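Long-range contacts in T cell receptor mu chain (Monodelphis domestica, PDB 7L15), which pairs with a gamma chain in the marsupial gamma-mu T cell receptor and probably takes part in antigen recognition: residues G23-A28 against I127-P132; W50-P55 against G101-A106; E74-S79 against L90-L95. One frame throughout, in Å; residues are numbered along the deposited sequence.

In the fold
All three contacts lie in the V domain, contacts 2 and 3 nested within the loop closed by contact 1, their centres 14 to 16 Å apart. Contact 2, the only one to touch the gamma chain, forms the centre of the sheet facing it, while contact 3 supplies part of the opposing sheet: L90 CB packs on W50 CE2 at 3.5 Å, L90 CD2 on Y103 CD2 at 3.6 Å. Contact 1 meets contact 3 at L95, whose CD1 is 3.6 Å from Y26 CB. Contacts 1 and 2 lie on neighbouring strands, 124-129 and 101-109, nearest atoms about 5 Å apart, not touching. An attached NAG lies about 11 Å from the Y51 and S79 side chains.

Contact 1 of 3, residues G23-A28 against I127-P132; sequences GGTYQA and IVEPRP
The close part of this contact is its main chain. Strands 24-27 and 127-129 run parallel, their axes 29° apart, and four N-H groups bond alternately across the gap. The shortest bond takes Y26 N to I127 O at 2.7 Å, nearly along the C=O axis; E129 N likewise reaches Y26 O at 2.8 Å. I127 N meets G24 O, and A28 N meets E129 O as the first chain leaves its strand. At the start of strand 24-27, G24 adopts backbone angles at which a CB would jam against the carbonyl O of the preceding residue.

On the inner face, Y26 and V128 point into the domain, with L95 packed against both. V128 CG1, anti to its backbone N (chi1 -177°), packs against the backbone of the first chain, 3.9 Å from A28 N. The Y26 ring extends clear of strand 127-129, and its OH bonds to G22 O. Parallel pairing of an N-terminal strand with the last strand is the A'-G edge of an immunoglobulin V domain, the sole parallel join in a sheet otherwise antiparallel.

The outer face, carrying T25, I127, Q27 and E129, is looser. T25 CG2 crosses the end of E129 at about a right angle, 3.5 Å from CD and almost equally near both carboxylate oxygens; OE2 also has a long, weak ion pair with K159. Beyond the strands, contacts become few and glancing, toward the exposed R131 and P132. Q27, extended past CG, brings OE1 within 3.4 Å of P132 CD. R131 bends back so that A28 O sits over the centre of one guanidinium face, 3.6 Å above the plane, where the carbonyl probably attracts the cation.

Contact 2 of 3, residues W50-P55 against G101-A106; sequences WYLWTP and GQYHCA
H104 O is held by one N-H bond and one weaker CA-H contact from the facing strand: Y51 N bonds to it at 2.9 Å, nearly along the C=O axis, and W50 CA adds a CA-H...O contact at 3.3 Å. The return bond, H104 N to Y51 O, is almost straight at 174°. W53 and Q102 form a second such pair, although Q102 N stands above the carbonyl plane of W53.

Inward, one face of the W50 indole lies against C105 CA, beside the disulfide from C105 to C36. Next along, L52 CD1 sits over one face of the Y103 ring, 3.6 Å from its centroid. Y103 OH bonds to D99 O, four residues earlier, which makes this a tyrosine corner. Disulfide, core tryptophan and tyrosine corner together mark strands C and F of an immunoglobulin V domain.

Outward, Y51, W53 and H104 face the gamma chain. W53 CD1 comes within 3.3 Å of H104 CD2, the two ring planes inclined at 62°. H104 ND1 bonds to G121 O, while Y51 OH takes K105 N of the gamma chain and W53 meets H96 of that chain edge-to-face.

Contact 3 of 3, residues E74-S79 against L90-L95; sequences EGRITS and LQIEDL
Strands 77-79 and 90-92 run antiparallel, at 164° between their directions, with T78 and Q91 as the hydrogen-bonded pair: T78 N to Q91 O and Q91 N to T78 O are both 2.8 Å and lie in the carbonyl planes. I77 with I92 and S79 with L90 flank them as non-hydrogen-bonded pairs. Beyond the strand ends, E93 N bonds to the O of R76, the third residue of the type I turn from E74 to I77.

On the buried face, I77 and I92 run alongside each other into the core, their CG1 atoms 3.9 Å apart. I77 CG2, anti to its backbone N, reaches L90 CD1 as well as the I92 side chain. This is the D-E hairpin of an immunoglobulin V domain, and R76, just before the first strand, makes the salt bridge to D99 common in such domains.

The chain of R76 starts from the crowded position (chi1 66°) and runs extended to NE, which forms a salt bridge with E74 OE1 at 2.7 Å, in the guanidinium plane but above that of the carboxylate. R76 NH1 bonds to E93 O at 3.2 Å while NH2 holds D99, so three partners fix the group's rotation. I92 CG2 lies 3.4 Å from R76 NH1.

Across the outer face, a water donates to R76 O, accepts from Q91 NE2 at 2.8 Å and bonds T78 OG1 at 2.7 Å.

Contact 1 of 3, residues G23-A28 against I127-P132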
loop_
_atom_site.group_PDB
_atom_site.type_symbol
_atom_site.label_atom_id
_atom_site.label_comp_id
_atom_site.label_asym_id
_atom_site.label_seq_id
_atom_site.Cartn_x
_atom_site.Cartn_y
_atom_site.Cartn_z
ATOM N N GLY A 23 16.523 8.602 -6.098
ATOM C CA GLY A 23 15.325 8.728 -5.289
ATOM C C GLY A 23 15.344 9.986 -4.436
ATOM O O GLY A 23 16.335 10.709 -4.370
ATOM N N GLY A 24 14.211 10.252 -3.786
ATOM C CA GLY A 24 14.085 11.376 -2.880
ATOM C C GLY A 24 12.658 11.900 -2.883
ATOM O O GLY A 24 11.723 11.200 -3.260
ATOM N N THR A 25 12.503 13.144 -2.461
ATOM C CA THR A 25 11.182 13.765 -2.410
ATOM C C THR A 25 11.021 14.700 -3.594
ATOM O O THR A 25 11.880 15.548 -3.839
ATOM C CB THR A 25 10.982 14.518 -1.104
ATOM O OG1 THR A 25 11.092 13.591 -0.033
ATOM C CG2 THR A 25 9.590 15.181 -1.051
ATOM N N TYR A 26 9.961 14.493 -4.361
ATOM C CA TYR A 26 9.702 15.256 -5.567
ATOM C C TYR A 26 8.377 15.990 -5.426
ATOM O O TYR A 26 7.487 15.567 -4.685
ATOM C CB TYR A 26 9.666 14.348 -6.805
ATOM C CG TYR A 26 11.027 13.803 -7.221
ATOM C CD1 TYR A 26 11.612 12.719 -6.548
ATOM C CD2 TYR A 26 11.712 14.347 -8.308
ATOM C CE1 TYR A 26 12.856 12.216 -6.931
ATOM C CE2 TYR A 26 12.945 13.857 -8.688
ATOM C CZ TYR A 26 13.515 12.796 -7.999
ATOM O OH TYR A 26 14.739 12.330 -8.402
ATOM N N GLN A 27 8.251 17.091 -6.144
ATOM C CA GLN A 27 6.989 17.807 -6.229
ATOM C C GLN A 27 6.197 17.271 -7.406
ATOM O O GLN A 27 6.764 16.979 -8.467
ATOM C CB GLN A 27 7.217 19.312 -6.405
ATOM C CG GLN A 27 7.973 19.966 -5.257
ATOM C CD GLN A 27 8.304 21.420 -5.541
ATOM O OE1 GLN A 27 7.850 22.003 -6.536
ATOM N NE2 GLN A 27 9.106 22.014 -4.673
ATOM N N ALA A 28 4.883 17.158 -7.214
ATOM C CA ALA A 28 3.989 16.784 -8.296
ATOM C C ALA A 28 4.188 17.698 -9.501
ATOM O O ALA A 28 4.461 18.895 -9.359
ATOM C CB ALA A 28 2.531 16.840 -7.817
ATOM N N ILE A 127 9.288 9.798 -2.980
ATOM C CA ILE A 127 8.153 10.412 -2.294
ATOM C C ILE A 127 7.689 11.592 -3.135
ATOM O O ILE A 127 8.455 12.532 -3.367
ATOM C CB ILE A 127 8.517 10.876 -0.874
ATOM C CG1 ILE A 127 8.923 9.692 0.000
ATOM C CG2 ILE A 127 7.339 11.592 -0.223
ATOM C CD1 ILE A 127 9.702 10.124 1.226
ATOM N N VAL A 128 6.448 11.548 -3.595
ATOM C CA VAL A 128 5.872 12.658 -4.333
ATOM C C VAL A 128 4.989 13.435 -3.371
ATOM O O VAL A 128 4.179 12.852 -2.638
ATOM C CB VAL A 128 5.079 12.174 -5.557
ATOM C CG1 VAL A 128 4.552 13.383 -6.367
ATOM C CG2 VAL A 128 5.976 11.299 -6.459
ATOM N N GLU A 129 5.159 14.739 -3.343
ATOM C CA GLU A 129 4.349 15.584 -2.484
ATOM C C GLU A 129 3.744 16.686 -3.332
ATOM O O GLU A 129 4.199 16.928 -4.454
ATOM C CB GLU A 129 5.177 16.158 -1.330
ATOM C CG GLU A 129 6.223 17.141 -1.750
ATOM C CD GLU A 129 7.102 17.558 -0.581
ATOM O OE1 GLU A 129 8.019 18.382 -0.808
ATOM O OE2 GLU A 129 6.867 17.053 0.555
ATOM N N PRO A 130 2.676 17.320 -2.861
ATOM C CA PRO A 130 2.024 18.347 -3.676
ATOM C C PRO A 130 2.963 19.497 -3.994
ATOM O O PRO A 130 3.872 19.827 -3.227
ATOM C CB PRO A 130 0.851 18.817 -2.804
ATOM C CG PRO A 130 0.933 18.037 -1.522
ATOM C CD PRO A 130 1.833 16.881 -1.737
ATOM N N ARG A 131 2.749 20.101 -5.153
ATOM C CA ARG A 131 3.556 21.250 -5.498
ATOM C C ARG A 131 3.104 22.438 -4.651
ATOM O O ARG A 131 1.912 22.573 -4.360
ATOM C CB ARG A 131 3.486 21.556 -6.993
ATOM C CG ARG A 131 2.446 22.515 -7.423
ATOM C CD ARG A 131 1.548 21.865 -8.458
ATOM N NE ARG A 131 2.161 21.807 -9.781
ATOM C CZ ARG A 131 1.841 20.900 -10.701
ATOM N NH1 ARG A 131 0.938 19.967 -10.422
ATOM N NH2 ARG A 131 2.435 20.915 -11.891
ATOM N N PRO A 132 4.037 23.265 -4.179
ATOM C CA PRO A 132 3.655 24.400 -3.337
ATOM C C PRO A 132 2.708 25.335 -4.071
ATOM O O PRO A 132 2.706 25.435 -5.302
ATOM C CB PRO A 132 4.996 25.073 -3.027
ATOM C CG PRO A 132 6.001 23.953 -3.131
ATOM C CD PRO A 132 5.498 23.161 -4.312
#

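Contact 2 of 3, residues W50-P55 against G101-A106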
loop_
_atom_site.group_PDB
_atom_site.type_symbol
_atom_site.label_atom_id
_atom_site.label_comp_id
_atom_site.label_asym_id
_atom_site.label_seq_id
_atom_site.Cartn_x
_atom_site.Cartn_y
_atom_site.Cartn_z
ATOM N N TRP A 50 12.151 -1.703 -15.134
ATOM C CA TRP A 50 11.875 -0.954 -13.911
ATOM C C TRP A 50 10.527 -1.391 -13.363
ATOM O O TRP A 50 9.541 -1.438 -14.109
ATOM C CB TRP A 50 11.853 0.550 -14.180
ATOM C CG TRP A 50 13.199 1.158 -14.441
ATOM C CD1 TRP A 50 13.775 1.407 -15.659
ATOM C CD2 TRP A 50 14.128 1.627 -13.456
ATOM N NE1 TRP A 50 14.999 2.009 -15.486
ATOM C CE2 TRP A 50 15.239 2.147 -14.143
ATOM C CE3 TRP A 50 14.125 1.660 -12.062
ATOM C CZ2 TRP A 50 16.325 2.694 -13.483
ATOM C CZ3 TRP A 50 15.220 2.204 -11.402
ATOM C CH2 TRP A 50 16.300 2.713 -12.117
ATOM N N TYR A 51 10.486 -1.720 -12.069
ATOM C CA TYR A 51 9.261 -2.088 -11.369
ATOM C C TYR A 51 9.047 -1.146 -10.194
ATOM O O TYR A 51 10.011 -0.763 -9.522
ATOM C CB TYR A 51 9.315 -3.532 -10.850
ATOM C CG TYR A 51 8.979 -4.552 -11.893
ATOM C CD1 TYR A 51 9.878 -4.870 -12.888
ATOM C CD2 TYR A 51 7.747 -5.197 -11.886
ATOM C CE1 TYR A 51 9.558 -5.799 -13.866
ATOM C CE2 TYR A 51 7.421 -6.114 -12.845
ATOM C CZ TYR A 51 8.329 -6.416 -13.834
ATOM O OH TYR A 51 8.003 -7.336 -14.792
ATOM N N LEU A 52 7.775 -0.809 -9.945
ATOM C CA LEU A 52 7.343 0.023 -8.826
ATOM C C LEU A 52 6.747 -0.845 -7.718
ATOM O O LEU A 52 5.708 -1.486 -7.916
ATOM C CB LEU A 52 6.311 1.058 -9.285
ATOM C CG LEU A 52 5.781 1.938 -8.141
ATOM C CD1 LEU A 52 6.939 2.631 -7.383
ATOM C CD2 LEU A 52 4.756 2.966 -8.632
ATOM N N TRP A 53 7.387 -0.851 -6.553
ATOM C CA TRP A 53 6.919 -1.580 -5.373
ATOM C C TRP A 53 6.382 -0.554 -4.385
ATOM O O TRP A 53 7.138 0.020 -3.602
ATOM C CB TRP A 53 8.042 -2.416 -4.729
ATOM C CG TRP A 53 8.462 -3.588 -5.545
ATOM C CD1 TRP A 53 9.015 -3.567 -6.790
ATOM C CD2 TRP A 53 8.385 -4.962 -5.164
ATOM N NE1 TRP A 53 9.284 -4.851 -7.215
ATOM C CE2 TRP A 53 8.908 -5.723 -6.230
ATOM C CE3 TRP A 53 7.928 -5.620 -4.025
ATOM C CZ2 TRP A 53 8.971 -7.098 -6.192
ATOM C CZ3 TRP A 53 7.994 -6.979 -3.982
ATOM C CH2 TRP A 53 8.511 -7.713 -5.064
ATOM N N THR A 54 5.073 -0.302 -4.436
ATOM C CA THR A 54 4.547 0.612 -3.428
ATOM C C THR A 54 3.983 -0.199 -2.268
ATOM O O THR A 54 3.162 -1.092 -2.497
ATOM C CB THR A 54 3.460 1.506 -4.005
ATOM O OG1 THR A 54 3.976 2.251 -5.110
ATOM C CG2 THR A 54 2.974 2.477 -2.955
ATOM N N PRO A 55 4.367 0.083 -1.027
ATOM C CA PRO A 55 3.867 -0.725 0.090
ATOM C C PRO A 55 2.350 -0.799 0.061
ATOM O O PRO A 55 1.669 0.193 -0.184
ATOM C CB PRO A 55 4.394 0.015 1.321
ATOM C CG PRO A 55 5.688 0.640 0.821
ATOM C CD PRO A 55 5.371 1.071 -0.588
ATOM N N GLY A 101 6.710 5.477 -4.053
ATOM C CA GLY A 101 7.005 4.102 -3.733
ATOM C C GLY A 101 8.485 3.816 -3.916
ATOM O O GLY A 101 9.310 4.723 -3.987
ATOM N N GLN A 102 8.797 2.529 -3.967
ATOM C CA GLN A 102 10.166 2.061 -4.095
ATOM C C GLN A 102 10.389 1.598 -5.532
ATOM O O GLN A 102 9.781 0.618 -5.973
ATOM C CB GLN A 102 10.436 0.922 -3.117
ATOM C CG GLN A 102 11.895 0.524 -3.055
ATOM C CD GLN A 102 12.685 1.383 -2.080
ATOM O OE1 GLN A 102 12.130 2.286 -1.438
ATOM N NE2 GLN A 102 13.981 1.089 -1.946
ATOM N N TYR A 103 11.275 2.282 -6.244
ATOM C CA TYR A 103 11.569 1.956 -7.635
ATOM C C TYR A 103 12.741 0.979 -7.719
ATOM O O TYR A 103 13.840 1.275 -7.242
ATOM C CB TYR A 103 11.862 3.237 -8.415
ATOM C CG TYR A 103 10.610 4.021 -8.719
ATOM C CD1 TYR A 103 10.013 4.809 -7.747
ATOM C CD2 TYR A 103 9.998 3.941 -9.976
ATOM C CE1 TYR A 103 8.854 5.507 -8.011
ATOM C CE2 TYR A 103 8.829 4.637 -10.252
ATOM C CZ TYR A 103 8.263 5.413 -9.263
ATOM O OH TYR A 103 7.104 6.112 -9.507
ATOM N N HIS A 104 12.511 -0.167 -8.346
ATOM C CA HIS A 104 13.503 -1.220 -8.480
ATOM C C HIS A 104 13.893 -1.390 -9.939
ATOM O O HIS A 104 13.032 -1.430 -10.819
ATOM C CB HIS A 104 12.975 -2.550 -7.936
ATOM C CG HIS A 104 12.786 -2.561 -6.457
ATOM N ND1 HIS A 104 13.733 -3.061 -5.590
ATOM C CD2 HIS A 104 11.769 -2.109 -5.683
ATOM C CE1 HIS A 104 13.295 -2.944 -4.350
ATOM N NE2 HIS A 104 12.106 -2.371 -4.377
ATOM N N CYS A 105 15.194 -1.449 -10.178
ATOM C CA CYS A 105 15.755 -1.997 -11.400
ATOM C C CYS A 105 15.684 -3.527 -11.354
ATOM O O CYS A 105 15.910 -4.138 -10.306
ATOM C CB CYS A 105 17.198 -1.513 -11.496
ATOM S SG CYS A 105 18.213 -1.828 -12.938
ATOM N N ALA A 106 15.358 -4.149 -12.482
ATOM C CA ALA A 106 15.230 -5.605 -12.528
ATOM C C ALA A 106 15.894 -6.167 -13.780
ATOM O O ALA A 106 15.844 -5.545 -14.840
ATOM C CB ALA A 106 13.754 -6.043 -12.500
#

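Contact 3 of 3, residues E74-S79 against L90-L95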
loop_
_atom_site.group_PDB
_atom_site.type_symbol
_atom_site.label_atom_id
_atom_site.label_comp_id
_atom_site.label_asym_id
_atom_site.label_seq_id
_atom_site.Cartn_x
_atom_site.Cartn_y
_atom_site.Cartn_z
ATOM N N GLU A 74 2.897 3.619 -19.872
ATOM C CA GLU A 74 2.240 4.893 -20.158
ATOM C C GLU A 74 3.158 5.767 -21.005
ATOM O O GLU A 74 4.381 5.640 -20.956
ATOM C CB GLU A 74 1.902 5.679 -18.880
ATOM C CG GLU A 74 1.068 4.993 -17.821
ATOM C CD GLU A 74 0.886 5.895 -16.595
ATOM O OE1 GLU A 74 0.755 7.123 -16.782
ATOM O OE2 GLU A 74 0.895 5.394 -15.450
ATOM N N GLY A 75 2.559 6.717 -21.727
ATOM C CA GLY A 75 3.354 7.629 -22.542
ATOM C C GLY A 75 4.369 8.445 -21.755
ATOM O O GLY A 75 5.479 8.695 -22.230
ATOM N N ARG A 76 4.002 8.886 -20.551
ATOM C CA ARG A 76 4.887 9.733 -19.754
ATOM C C ARG A 76 6.090 8.970 -19.158
ATOM O O ARG A 76 6.977 9.613 -18.579
ATOM C CB ARG A 76 4.084 10.427 -18.648
ATOM C CG ARG A 76 3.506 9.482 -17.596
ATOM C CD ARG A 76 2.462 10.140 -16.664
ATOM N NE ARG A 76 2.080 9.145 -15.662
ATOM C CZ ARG A 76 2.528 9.101 -14.408
ATOM N NH1 ARG A 76 3.352 10.036 -13.943
ATOM N NH2 ARG A 76 2.133 8.114 -13.612
ATOM N N ILE A 77 6.166 7.647 -19.329
ATOM C CA ILE A 77 7.209 6.790 -18.756
ATOM C C ILE A 77 8.120 6.281 -19.870
ATOM O O ILE A 77 7.634 5.748 -20.876
ATOM C CB ILE A 77 6.585 5.598 -18.016
ATOM C CG1 ILE A 77 5.671 6.088 -16.882
ATOM C CG2 ILE A 77 7.682 4.597 -17.542
ATOM C CD1 ILE A 77 5.113 4.987 -16.011
ATOM N N THR A 78 9.436 6.427 -19.698
ATOM C CA THR A 78 10.383 5.897 -20.682
ATOM C C THR A 78 11.654 5.429 -19.976
ATOM O O THR A 78 11.931 5.790 -18.831
ATOM C CB THR A 78 10.758 6.923 -21.775
ATOM O OG1 THR A 78 11.241 8.117 -21.163
ATOM C CG2 THR A 78 9.560 7.287 -22.676
ATOM N N SER A 79 12.431 4.617 -20.680
ATOM C CA SER A 79 13.720 4.177 -20.181
ATOM C C SER A 79 14.738 4.254 -21.313
ATOM O O SER A 79 14.382 4.336 -22.485
ATOM C CB SER A 79 13.639 2.763 -19.604
ATOM O OG SER A 79 13.064 1.889 -20.550
ATOM N N LEU A 90 15.505 5.660 -16.005
ATOM C CA LEU A 90 14.058 5.750 -15.996
ATOM C C LEU A 90 13.670 7.217 -16.035
ATOM O O LEU A 90 14.291 8.054 -15.371
ATOM C CB LEU A 90 13.472 5.072 -14.758
ATOM C CG LEU A 90 11.992 5.300 -14.461
ATOM C CD1 LEU A 90 11.160 4.564 -15.461
ATOM C CD2 LEU A 90 11.625 4.829 -13.054
ATOM N N GLN A 91 12.656 7.540 -16.819
ATOM C CA GLN A 91 12.122 8.890 -16.796
ATOM C C GLN A 91 10.612 8.835 -16.707
ATOM O O GLN A 91 9.967 8.150 -17.501
ATOM C CB GLN A 91 12.536 9.694 -18.021
ATOM C CG GLN A 91 11.800 11.012 -18.061
ATOM C CD GLN A 91 12.191 11.886 -19.235
ATOM O OE1 GLN A 91 13.210 12.586 -19.186
ATOM N NE2 GLN A 91 11.374 11.861 -20.294
ATOM N N ILE A 92 10.052 9.542 -15.726
ATOM C CA ILE A 92 8.616 9.632 -15.558
ATOM C C ILE A 92 8.274 11.103 -15.448
ATOM O O ILE A 92 8.620 11.764 -14.456
ATOM C CB ILE A 92 8.103 8.857 -14.341
ATOM C CG1 ILE A 92 8.425 7.376 -14.490
ATOM C CG2 ILE A 92 6.593 8.997 -14.235
ATOM C CD1 ILE A 92 7.801 6.506 -13.402
ATOM N N GLU A 93 7.617 11.621 -16.470
ATOM C CA GLU A 93 7.189 13.003 -16.464
ATOM C C GLU A 93 5.887 13.123 -15.710
ATOM O O GLU A 93 5.141 12.150 -15.562
ATOM C CB GLU A 93 7.008 13.514 -17.884
ATOM C CG GLU A 93 8.233 13.318 -18.718
ATOM C CD GLU A 93 8.316 14.314 -19.835
ATOM O OE1 GLU A 93 8.316 13.876 -20.998
ATOM O OE2 GLU A 93 8.368 15.535 -19.548
ATOM N N ASP A 94 5.626 14.344 -15.233
ATOM C CA ASP A 94 4.337 14.719 -14.654
ATOM C C ASP A 94 3.989 13.854 -13.442
ATOM O O ASP A 94 2.901 13.279 -13.353
ATOM C CB ASP A 94 3.220 14.674 -15.705
ATOM C CG ASP A 94 1.980 15.439 -15.258
ATOM O OD1 ASP A 94 2.088 16.183 -14.266
ATOM O OD2 ASP A 94 0.903 15.301 -15.880
ATOM N N LEU A 95 4.929 13.776 -12.495
ATOM C CA LEU A 95 4.726 12.969 -11.299
ATOM C C LEU A 95 3.476 13.403 -10.545
ATOM O O LEU A 95 3.164 14.594 -10.443
ATOM C CB LEU A 95 5.929 13.085 -10.363
ATOM C CG LEU A 95 7.244 12.403 -10.728
ATOM C CD1 LEU A 95 8.311 12.828 -9.721
ATOM C CD2 LEU A 95 7.049 10.903 -10.713
HETATM O O HOH W 1 9.422 9.899 -20.271
#